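Local coordinates for mandelate racemase/muconate lactonizing protein (Paenibacillus sp., PDB 3QPE) that binds a magnesium ion and D-galacturonic acid in an enolase-superfamily barrel and is probably an acid-sugar dehydratase or related enzyme, at residues G202-D207 with V227-L232; A150-E155 with R192-V197; V279-Y284 with R307-C312. All coordinates share one frame; numbering follows the deposited sequence. Where two conformers were deposited one is given.

Contact 1 of 3, residues G202-D207 with V227-L232; sequences GKIMID and VNLYWL. With MG (magnesium ion), chain E; DGU (D-galacturonic acid), chain G.
Met205 lies flat over the indole of Trp231: its CG stands 3.8 Å from the centroid of the five-membered ring, and SD sits at the same height over the six-membered one. This Met-aromatic contact is the tight part of the inward layer. Trp231 holds its ring there with CG between backbone N and carbonyl carbon (chi1 84°), and NE1 is hydrogen-bonded to Glu233. A leucine in place of Trp231 would probably leave the Met205 thioether without its aromatic floor and Glu233 without the indole N-H. Strands 204-207 and 229-233 are parallel neighbours in the modified TIM barrel, (beta/alpha)7beta, of the enolase superfamily, joined through helix 214-223, and Tyr230 N donates to Ile204 O (2.8 Å). On the helix-facing side Ile206 CG1 meets Leu232 CD1 at 3.7 Å, and Ile204 packs on Leu229. The N-terminal end is looser and partly exposed: Lys203 lays CD over a face of the Tyr230 ring, offset toward the rim, while Tyr230 OH bonds Glu333. Asn228 ND2 donates to Gly202 O from above the carbonyl plane (3.1 Å). At the far end Asp207 OD2 binds magnesium at 2.2 Å, with Glu233, Glu263, the galacturonate O5 and O6B and a water completing the site.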
loop_
_atom_site.group_PDB
_atom_site.type_symbol
_atom_site.label_atom_id
_atom_site.label_comp_id
_atom_site.label_asym_id
_atom_site.label_seq_id
_atom_site.Cartn_x
_atom_site.Cartn_y
_atom_site.Cartn_z
ATOM N N GLY A 202 8.126 19.093 25.570
ATOM C CA GLY A 202 7.209 18.087 25.054
ATOM C C GLY A 202 7.280 17.877 23.550
ATOM O O GLY A 202 7.018 18.797 22.774
ATOM N N LYS A 203 7.623 16.662 23.126
ATOM C CA LYS A 203 7.655 16.365 21.700
ATOM C C LYS A 203 6.269 16.028 21.213
ATOM O O LYS A 203 5.596 15.172 21.789
ATOM C CB LYS A 203 8.626 15.231 21.396
ATOM C CG LYS A 203 10.059 15.635 21.602
ATOM C CD LYS A 203 11.007 14.497 21.257
ATOM C CE LYS A 203 12.451 14.909 21.501
ATOM N NZ LYS A 203 12.711 15.139 22.951
ATOM N N ILE A 204 5.830 16.725 20.165
ATOM C CA ILE A 204 4.475 16.555 19.651
ATOM C C ILE A 204 4.491 15.833 18.315
ATOM O O ILE A 204 5.177 16.248 17.390
ATOM C CB ILE A 204 3.783 17.920 19.425
ATOM C CG1 ILE A 204 3.730 18.715 20.730
ATOM C CG2 ILE A 204 2.390 17.710 18.837
ATOM C CD1 ILE A 204 3.000 17.995 21.849
ATOM N N MET A 205 3.716 14.766 18.193
ATOM C CA MET A 205 3.660 14.084 16.917
ATOM C C MET A 205 2.222 14.117 16.429
ATOM O O MET A 205 1.290 14.085 17.228
ATOM C CB MET A 205 4.214 12.664 17.071
ATOM C CG MET A 205 5.658 12.688 17.594
ATOM S SD MET A 205 6.210 11.337 18.640
ATOM C CE MET A 205 5.550 11.874 20.224
ATOM N N ILE A 206 2.025 14.215 15.122
ATOM C CA ILE A 206 0.678 14.167 14.597
ATOM C C ILE A 206 0.508 13.018 13.624
ATOM O O ILE A 206 1.447 12.657 12.901
ATOM C CB ILE A 206 0.253 15.508 13.968
ATOM C CG1 ILE A 206 1.230 15.904 12.852
ATOM C CG2 ILE A 206 0.213 16.592 15.033
ATOM C CD1 ILE A 206 0.863 17.222 12.138
ATOM N N ASP A 207 -0.683 12.427 13.625
ATOM C CA ASP A 207 -0.924 11.210 12.856
ATOM C C ASP A 207 -2.242 11.350 12.124
ATOM O O ASP A 207 -3.309 11.398 12.737
ATOM C CB ASP A 207 -0.894 9.972 13.774
ATOM C CG ASP A 207 -1.203 8.676 13.044
ATOM O OD1 ASP A 207 -1.495 8.716 11.833
ATOM O OD2 ASP A 207 -1.197 7.612 13.709
ATOM N N VAL A 227 5.023 25.189 16.927
ATOM C CA VAL A 227 4.822 24.024 17.790
ATOM C C VAL A 227 5.982 23.045 17.648
ATOM O O VAL A 227 6.574 22.951 16.582
ATOM C CB VAL A 227 3.531 23.287 17.426
ATOM C CG1 VAL A 227 3.447 21.958 18.180
ATOM C CG2 VAL A 227 2.339 24.150 17.725
ATOM N N ASN A 228 6.307 22.324 18.719
ATOM C CA ASN A 228 7.444 21.401 18.703
ATOM C C ASN A 228 7.081 20.102 17.989
ATOM O O ASN A 228 6.970 19.041 18.622
ATOM C CB ASN A 228 7.931 21.112 20.131
ATOM C CG ASN A 228 9.260 20.357 20.164
ATOM O OD1 ASN A 228 10.024 20.381 19.199
ATOM N ND2 ASN A 228 9.541 19.689 21.282
ATOM N N LEU A 229 6.883 20.190 16.675
ATOM C CA LEU A 229 6.483 19.033 15.880
ATOM C C LEU A 229 7.695 18.171 15.640
ATOM O O LEU A 229 8.653 18.603 14.999
ATOM C CB LEU A 229 5.902 19.478 14.547
ATOM C CG LEU A 229 4.437 19.154 14.279
ATOM C CD1 LEU A 229 3.537 19.501 15.472
ATOM C CD2 LEU A 229 3.982 19.871 13.026
ATOM N N TYR A 230 7.654 16.953 16.177
ATOM C CA TYR A 230 8.777 16.029 16.088
ATOM C C TYR A 230 8.643 15.153 14.844
ATOM O O TYR A 230 9.603 14.995 14.082
ATOM C CB TYR A 230 8.855 15.162 17.349
ATOM C CG TYR A 230 10.054 14.251 17.370
ATOM C CD1 TYR A 230 11.324 14.759 17.573
ATOM C CD2 TYR A 230 9.917 12.884 17.182
ATOM C CE1 TYR A 230 12.434 13.941 17.584
ATOM C CE2 TYR A 230 11.027 12.049 17.192
ATOM C CZ TYR A 230 12.279 12.589 17.399
ATOM O OH TYR A 230 13.399 11.784 17.415
ATOM N N TRP A 231 7.452 14.605 14.629
ATOM C CA TRP A 231 7.187 13.893 13.381
ATOM C C TRP A 231 5.760 13.966 12.838
ATOM O O TRP A 231 4.792 14.213 13.564
ATOM C CB TRP A 231 7.733 12.451 13.406
ATOM C CG TRP A 231 6.873 11.369 14.053
ATOM C CD1 TRP A 231 5.526 11.177 13.919
ATOM C CD2 TRP A 231 7.341 10.312 14.899
ATOM N NE1 TRP A 231 5.130 10.072 14.639
ATOM C CE2 TRP A 231 6.225 9.528 15.253
ATOM C CE3 TRP A 231 8.599 9.955 15.392
ATOM C CZ2 TRP A 231 6.328 8.408 16.082
ATOM C CZ3 TRP A 231 8.701 8.841 16.213
ATOM C CH2 TRP A 231 7.571 8.083 16.550
ATOM N N LEU A 232 5.663 13.764 11.530
ATOM C CA LEU A 232 4.409 13.680 10.816
ATOM C C LEU A 232 4.218 12.256 10.343
ATOM O O LEU A 232 5.009 11.760 9.541
ATOM C CB LEU A 232 4.427 14.629 9.608
ATOM C CG LEU A 232 3.236 14.551 8.650
ATOM C CD1 LEU A 232 1.889 14.966 9.306
ATOM C CD2 LEU A 232 3.525 15.389 7.399
HETATM MG MG MG E . -0.377 5.687 13.004
HETATM O O1 DGU G . -5.714 -0.142 14.724
HETATM O O2 DGU G . -6.935 2.310 14.049
HETATM O O5 DGU G . -2.442 4.628 13.490
HETATM O O6B DGU G . -0.193 5.014 15.097
HETATM C C1 DGU G . -5.097 0.929 14.792
HETATM C C2 DGU G . -5.812 2.291 14.943
HETATM C C3 DGU G . -4.892 3.492 14.641
HETATM C C4 DGU G . -3.511 3.426 15.339
HETATM C C5 DGU G . -2.541 4.543 14.921
HETATM C C6 DGU G . -1.167 4.418 15.615
HETATM O O3 DGU G . -5.547 4.704 15.041
HETATM O O4 DGU G . -2.881 2.186 15.018
HETATM O O6A DGU G . -1.137 3.729 16.659
HETATM O O HOH W 1 -1.184 6.134 11.015
#

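Contact 2 of 3, residues A150-E155 with R192-V197; sequences ALMQEE and RGISEV
Gln153 and Ile194 meet in a helix-helix packing contact on the outside of the modified TIM barrel, where helices 145-161 and 180-198 lie side by side around the strands. The short segments run in broadly the same direction, their axes 8.7 Å apart and crossing at -41°. Gln153 is the knob, set into a hole formed by Gly193, Ile194, Glu196 and Val197. Its CG is anti to its own carbonyl carbon (chi1 -73°) and the chain is extended from there, which carries the amide across to the second helix. Gly193 leaves room for this amide: with no side chain on Gly193, Gln153 NE2 lies 3.4 Å from its CA. Deeper in the interface, Ile194 lays CG1 against Met152 O at 3.7 Å, and its CD1 meets Met152 CB. Leu135 of strand 126-135 covers both Met152 and Ile194, closing the inner side against the barrel wall. Toward solvent the packing is lighter: Val197 CG2 touches Gln153 CB at 4.2 Å, and Val197 also packs on Ala156 and Met157 of helix 145-161. The one hydrogen bond between the segments runs from Gln153 NE2 to Gly193 O (3.0 Å), the donor standing 44° out of the carbonyl plane.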
loop_
_atom_site.group_PDB
_atom_site.type_symbol
_atom_site.label_atom_id
_atom_site.label_comp_id
_atom_site.label_asym_id
_atom_site.label_seq_id
_atom_site.Cartn_x
_atom_site.Cartn_y
_atom_site.Cartn_z
ATOM N N ALA A 150 -10.290 22.477 24.789
ATOM C CA ALA A 150 -10.251 22.315 26.236
ATOM C C ALA A 150 -10.254 20.838 26.662
ATOM O O ALA A 150 -9.517 20.436 27.558
ATOM C CB ALA A 150 -11.424 23.061 26.884
ATOM N N LEU A 151 -11.111 20.048 26.031
ATOM C CA LEU A 151 -11.215 18.629 26.333
ATOM C C LEU A 151 -9.913 17.917 25.977
ATOM O O LEU A 151 -9.383 17.146 26.771
ATOM C CB LEU A 151 -12.340 17.993 25.533
ATOM C CG LEU A 151 -12.370 16.463 25.673
ATOM C CD1 LEU A 151 -12.419 16.071 27.142
ATOM C CD2 LEU A 151 -13.538 15.844 24.905
ATOM N N MET A 152 -9.404 18.181 24.775
ATOM C CA MET A 152 -8.189 17.497 24.318
ATOM C C MET A 152 -7.000 17.865 25.201
ATOM O O MET A 152 -6.135 17.041 25.458
ATOM C CB MET A 152 -7.922 17.755 22.821
ATOM C CG MET A 152 -9.043 17.188 21.929
ATOM S SD MET A 152 -9.356 15.430 22.259
ATOM C CE MET A 152 -7.646 14.895 21.971
ATOM N N GLN A 153 -6.986 19.093 25.708
ATOM C CA GLN A 153 -5.962 19.505 26.667
ATOM C C GLN A 153 -6.090 18.731 27.987
ATOM O O GLN A 153 -5.094 18.382 28.619
ATOM C CB GLN A 153 -6.066 21.003 26.951
ATOM C CG GLN A 153 -5.601 21.906 25.820
ATOM C CD GLN A 153 -5.803 23.370 26.164
ATOM O OE1 GLN A 153 -6.642 23.699 26.996
ATOM N NE2 GLN A 153 -5.035 24.246 25.538
ATOM N N GLU A 154 -7.329 18.501 28.406
ATOM C CA GLU A 154 -7.606 17.758 29.630
ATOM C C GLU A 154 -7.103 16.316 29.485
ATOM O O GLU A 154 -6.484 15.760 30.396
ATOM C CB GLU A 154 -9.107 17.788 29.888
ATOM C CG GLU A 154 -9.624 16.819 30.929
ATOM C CD GLU A 154 -11.115 17.016 31.175
ATOM O OE1 GLU A 154 -11.663 18.028 30.673
ATOM O OE2 GLU A 154 -11.733 16.163 31.854
ATOM N N GLU A 155 -7.378 15.719 28.332
ATOM C CA GLU A 155 -6.909 14.358 28.051
ATOM C C GLU A 155 -5.382 14.288 28.052
ATOM O O GLU A 155 -4.804 13.358 28.599
ATOM C CB GLU A 155 -7.474 13.833 26.728
ATOM C CG GLU A 155 -8.975 13.633 26.721
ATOM C CD GLU A 155 -9.424 12.819 25.531
ATOM O OE1 GLU A 155 -8.611 12.625 24.582
ATOM O OE2 GLU A 155 -10.583 12.365 25.557
ATOM N N ARG A 192 -2.191 22.924 18.630
ATOM C CA ARG A 192 -1.664 24.081 19.348
ATOM C C ARG A 192 -2.033 24.010 20.822
ATOM O O ARG A 192 -1.206 24.264 21.697
ATOM C CB ARG A 192 -2.219 25.378 18.767
ATOM C CG ARG A 192 -1.604 25.770 17.459
ATOM C CD ARG A 192 -1.912 27.216 17.135
ATOM N NE ARG A 192 -1.046 27.674 16.065
ATOM C CZ ARG A 192 0.214 28.042 16.247
ATOM N NH1 ARG A 192 0.738 28.023 17.463
ATOM N NH2 ARG A 192 0.943 28.441 15.216
ATOM N N GLY A 193 -3.294 23.682 21.075
ATOM C CA GLY A 193 -3.813 23.554 22.429
ATOM C C GLY A 193 -3.033 22.579 23.284
ATOM O O GLY A 193 -2.639 22.907 24.397
ATOM N N ILE A 194 -2.802 21.374 22.764
ATOM C CA ILE A 194 -2.020 20.387 23.500
ATOM C C ILE A 194 -0.555 20.812 23.620
ATOM O O ILE A 194 0.087 20.598 24.649
ATOM C CB ILE A 194 -2.151 18.984 22.870
ATOM C CG1 ILE A 194 -3.547 18.425 23.176
ATOM C CG2 ILE A 194 -1.052 18.066 23.389
ATOM C CD1 ILE A 194 -4.030 17.377 22.197
ATOM N N SER A 195 -0.025 21.413 22.568
ATOM C CA SER A 195 1.309 21.989 22.635
ATOM C C SER A 195 1.459 22.930 23.832
ATOM O O SER A 195 2.433 22.863 24.574
ATOM C CB SER A 195 1.608 22.778 21.362
ATOM O OG SER A 195 2.819 23.489 21.514
ATOM N N GLU A 196 0.495 23.824 24.004
ATOM C CA GLU A 196 0.553 24.800 25.092
ATOM C C GLU A 196 0.657 24.113 26.448
ATOM O O GLU A 196 1.415 24.531 27.328
ATOM C CB GLU A 196 -0.660 25.717 25.037
ATOM C CG GLU A 196 -0.596 26.697 23.875
ATOM C CD GLU A 196 -1.921 27.371 23.587
ATOM O OE1 GLU A 196 -2.842 27.282 24.433
ATOM O OE2 GLU A 196 -2.039 27.991 22.507
ATOM N N VAL A 197 -0.091 23.031 26.588
ATOM C CA VAL A 197 -0.177 22.306 27.836
ATOM C C VAL A 197 1.050 21.416 28.040
ATOM O O VAL A 197 1.452 21.148 29.168
ATOM C CB VAL A 197 -1.506 21.499 27.876
ATOM C CG1 VAL A 197 -1.258 20.024 28.112
ATOM C CG2 VAL A 197 -2.466 22.101 28.911
#

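Contact 3 of 3, residues V279-Y284 with R307-C312; sequences VDVLQY and RSAPHC. With DGU (D-galacturonic acid), chain G.
Leu282 is gripped through its backbone on both sides: its N donates to Arg307 O (3.0 Å), and its O accepts from Ala309 N at the same length. With Arg307 N bonded to Asp280 O, these bonds set strands 281-282 and 307-308 parallel, as consecutive strands of the modified TIM barrel connected through helix 291-303. The shortest polar contact lies past the pairing, where the His311 imidazole projects into the sugar-acid site with CG anti to the backbone N (chi1 168°): NE2 faces galacturonate O4 at 2.5 Å in a virtually straight hydrogen bond. ND1 is hydrogen-bonded to Asp285 OD1, which would hold the ring's rotation. His311 N bonds Tyr284 O from well above the carbonyl plane, while its bond to Gln283 O is weak; Gln283 O also lies 3.0 Å from His311 CB. Close CA-H...O contacts, such as Gln283 CA to Ala309 O, fill in between. At the other end a water weakly links Asp280 O with Arg307 NE; the Asp280 carboxylate bonds Ile259 N and forms a salt bridge with Lys247, and the Arg307 guanidinium forms one with Glu333. Gln283 NE2 bonds Glu233.

On the outward side Leu282 and Ser308 pack against Leu301 of the connecting helix. Inward, Val281 touches the Trp231 indole, and its CG2 meets the aliphatic CD of Arg307 at 3.7 Å. This face is tightest where Val281 turns CG1 onto Ala309 CB at 3.4 Å, closer than usual for two carbons.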
loop_
_atom_site.group_PDB
_atom_site.type_symbol
_atom_site.label_atom_id
_atom_site.label_comp_id
_atom_site.label_asym_id
_atom_site.label_seq_id
_atom_site.Cartn_x
_atom_site.Cartn_y
_atom_site.Cartn_z
ATOM N N VAL A 279 11.546 9.202 3.651
ATOM C CA VAL A 279 10.849 8.822 4.885
ATOM C C VAL A 279 11.903 8.565 5.966
ATOM O O VAL A 279 12.907 7.910 5.697
ATOM C CB VAL A 279 9.997 7.557 4.676
ATOM C CG1 VAL A 279 9.398 7.082 5.988
ATOM C CG2 VAL A 279 8.896 7.800 3.652
ATOM N N ASP A 280 11.697 9.092 7.170
ATOM C CA ASP A 280 12.736 9.039 8.207
ATOM C C ASP A 280 12.506 7.959 9.269
ATOM O O ASP A 280 13.459 7.300 9.726
ATOM C CB ASP A 280 12.848 10.396 8.896
ATOM C CG ASP A 280 12.941 11.538 7.908
ATOM O OD1 ASP A 280 13.948 11.596 7.165
ATOM O OD2 ASP A 280 12.015 12.370 7.882
ATOM N N VAL A 281 11.245 7.780 9.655
ATOM C CA VAL A 281 10.895 6.853 10.737
ATOM C C VAL A 281 10.003 5.717 10.214
ATOM O O VAL A 281 8.976 5.964 9.590
ATOM C CB VAL A 281 10.214 7.620 11.902
ATOM C CG1 VAL A 281 9.870 6.681 13.046
ATOM C CG2 VAL A 281 11.135 8.719 12.407
ATOM N N LEU A 282 10.431 4.488 10.451
ATOM C CA LEU A 282 9.727 3.294 9.995
ATOM C C LEU A 282 8.925 2.677 11.132
ATOM O O LEU A 282 9.449 2.476 12.227
ATOM C CB LEU A 282 10.715 2.243 9.466
ATOM C CG LEU A 282 11.319 2.474 8.084
ATOM C CD1 LEU A 282 10.198 2.680 7.089
ATOM C CD2 LEU A 282 12.245 3.663 8.130
ATOM N N GLN A 283 7.673 2.322 10.849
ATOM C CA GLN A 283 6.718 2.015 11.917
ATOM C C GLN A 283 5.988 0.657 11.814
ATOM O O GLN A 283 4.832 0.525 12.247
ATOM C CB GLN A 283 5.700 3.164 12.009
ATOM C CG GLN A 283 6.355 4.491 12.320
ATOM C CD GLN A 283 5.340 5.598 12.534
ATOM O OE1 GLN A 283 4.513 5.873 11.666
ATOM N NE2 GLN A 283 5.409 6.248 13.686
ATOM N N TYR A 284 6.668 -0.359 11.279
ATOM C CA TYR A 284 6.110 -1.710 11.260
ATOM C C TYR A 284 5.714 -2.143 12.669
ATOM O O TYR A 284 6.398 -1.833 13.647
ATOM C CB TYR A 284 7.098 -2.705 10.642
ATOM C CG TYR A 284 7.495 -2.282 9.242
ATOM C CD1 TYR A 284 6.683 -2.576 8.153
ATOM C CD2 TYR A 284 8.648 -1.546 9.021
ATOM C CE1 TYR A 284 7.018 -2.169 6.877
ATOM C CE2 TYR A 284 8.994 -1.128 7.734
ATOM C CZ TYR A 284 8.176 -1.447 6.672
ATOM O OH TYR A 284 8.509 -1.037 5.395
ATOM N N ARG A 307 15.464 5.636 11.370
ATOM C CA ARG A 307 14.936 5.504 12.728
ATOM C C ARG A 307 13.837 4.445 12.822
ATOM O O ARG A 307 13.048 4.264 11.887
ATOM C CB ARG A 307 14.373 6.856 13.197
ATOM C CG ARG A 307 15.383 7.989 13.132
ATOM C CD ARG A 307 14.696 9.348 13.156
ATOM N NE ARG A 307 15.642 10.436 12.963
ATOM C CZ ARG A 307 16.223 11.088 13.958
ATOM N NH1 ARG A 307 15.942 10.755 15.215
ATOM N NH2 ARG A 307 17.079 12.071 13.698
ATOM N N SER A 308 13.783 3.774 13.970
ATOM C CA SER A 308 12.834 2.704 14.211
ATOM C C SER A 308 11.820 3.170 15.273
ATOM O O SER A 308 12.202 3.618 16.354
ATOM C CB SER A 308 13.573 1.462 14.704
ATOM O OG SER A 308 14.451 0.937 13.717
ATOM N N ALA A 309 10.536 3.092 14.948
ATOM C CA ALA A 309 9.488 3.365 15.922
ATOM C C ALA A 309 8.374 2.355 15.725
ATOM O O ALA A 309 7.378 2.641 15.062
ATOM C CB ALA A 309 8.941 4.821 15.762
ATOM N N PRO A 310 8.535 1.147 16.295
ATOM C CA PRO A 310 7.526 0.107 16.058
ATOM C C PRO A 310 6.120 0.542 16.473
ATOM O O PRO A 310 5.945 1.048 17.578
ATOM C CB PRO A 310 7.993 -1.041 16.952
ATOM C CG PRO A 310 9.485 -0.847 17.072
ATOM C CD PRO A 310 9.623 0.678 17.165
ATOM N N HIS A 311 5.141 0.323 15.592
ATOM C CA HIS A 311 3.738 0.619 15.870
ATOM C C HIS A 311 3.235 -0.351 16.927
ATOM O O HIS A 311 3.544 -1.550 16.887
ATOM C CB HIS A 311 2.905 0.446 14.596
ATOM C CG HIS A 311 1.425 0.456 14.826
ATOM N ND1 HIS A 311 0.733 -0.650 15.275
ATOM C CD2 HIS A 311 0.503 1.430 14.645
ATOM C CE1 HIS A 311 -0.552 -0.353 15.374
ATOM N NE2 HIS A 311 -0.718 0.905 15.005
ATOM N N CYS A 312 2.480 0.170 17.886
ATOM C CA CYS A 312 1.826 -0.689 18.864
ATOM C C CYS A 312 0.521 -0.019 19.265
ATOM O O CYS A 312 0.517 1.028 19.890
ATOM C CB CYS A 312 2.710 -0.896 20.085
ATOM S SG CYS A 312 1.953 -1.952 21.340
HETATM O O1 DGU G . -5.714 -0.142 14.724
HETATM O O2 DGU G . -6.935 2.310 14.049
HETATM O O5 DGU G . -2.442 4.628 13.490
HETATM O O6B DGU G . -0.193 5.014 15.097
HETATM C C1 DGU G . -5.097 0.929 14.792
HETATM C C2 DGU G . -5.812 2.291 14.943
HETATM C C3 DGU G . -4.892 3.492 14.641
HETATM C C4 DGU G . -3.511 3.426 15.339
HETATM C C5 DGU G . -2.541 4.543 14.921
HETATM C C6 DGU G . -1.167 4.418 15.615
HETATM O O3 DGU G . -5.547 4.704 15.041
HETATM O O4 DGU G . -2.881 2.186 15.018
HETATM O O6A DGU G . -1.137 3.729 16.659
HETATM O O HOH W 2 16.275 9.159 10.083
#

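Overall arrangement
Among the segments in contact, helix 145-161 is the first reached from the N terminus; contact 2 closes the loop that runs through strand 167-170 back to helix 180-198 on the barrel's outside. The chain passes from that helix into strand 204-207, and contact 1 closes the next loop around helix 214-223. Contact 3 later does the same around helix 291-303. The three loops follow in series, neither nested nor crossed. Ser195 packs on Val227, joining contact 2 to contact 1. Across the barrel interior, Trp231 of contact 1 reaches Gln283 and Ala309 of contact 3. Contact 1 meets the galacturonate through magnesium on Asp207, contact 3 directly through His311. Contacts 2 and 3 do not touch.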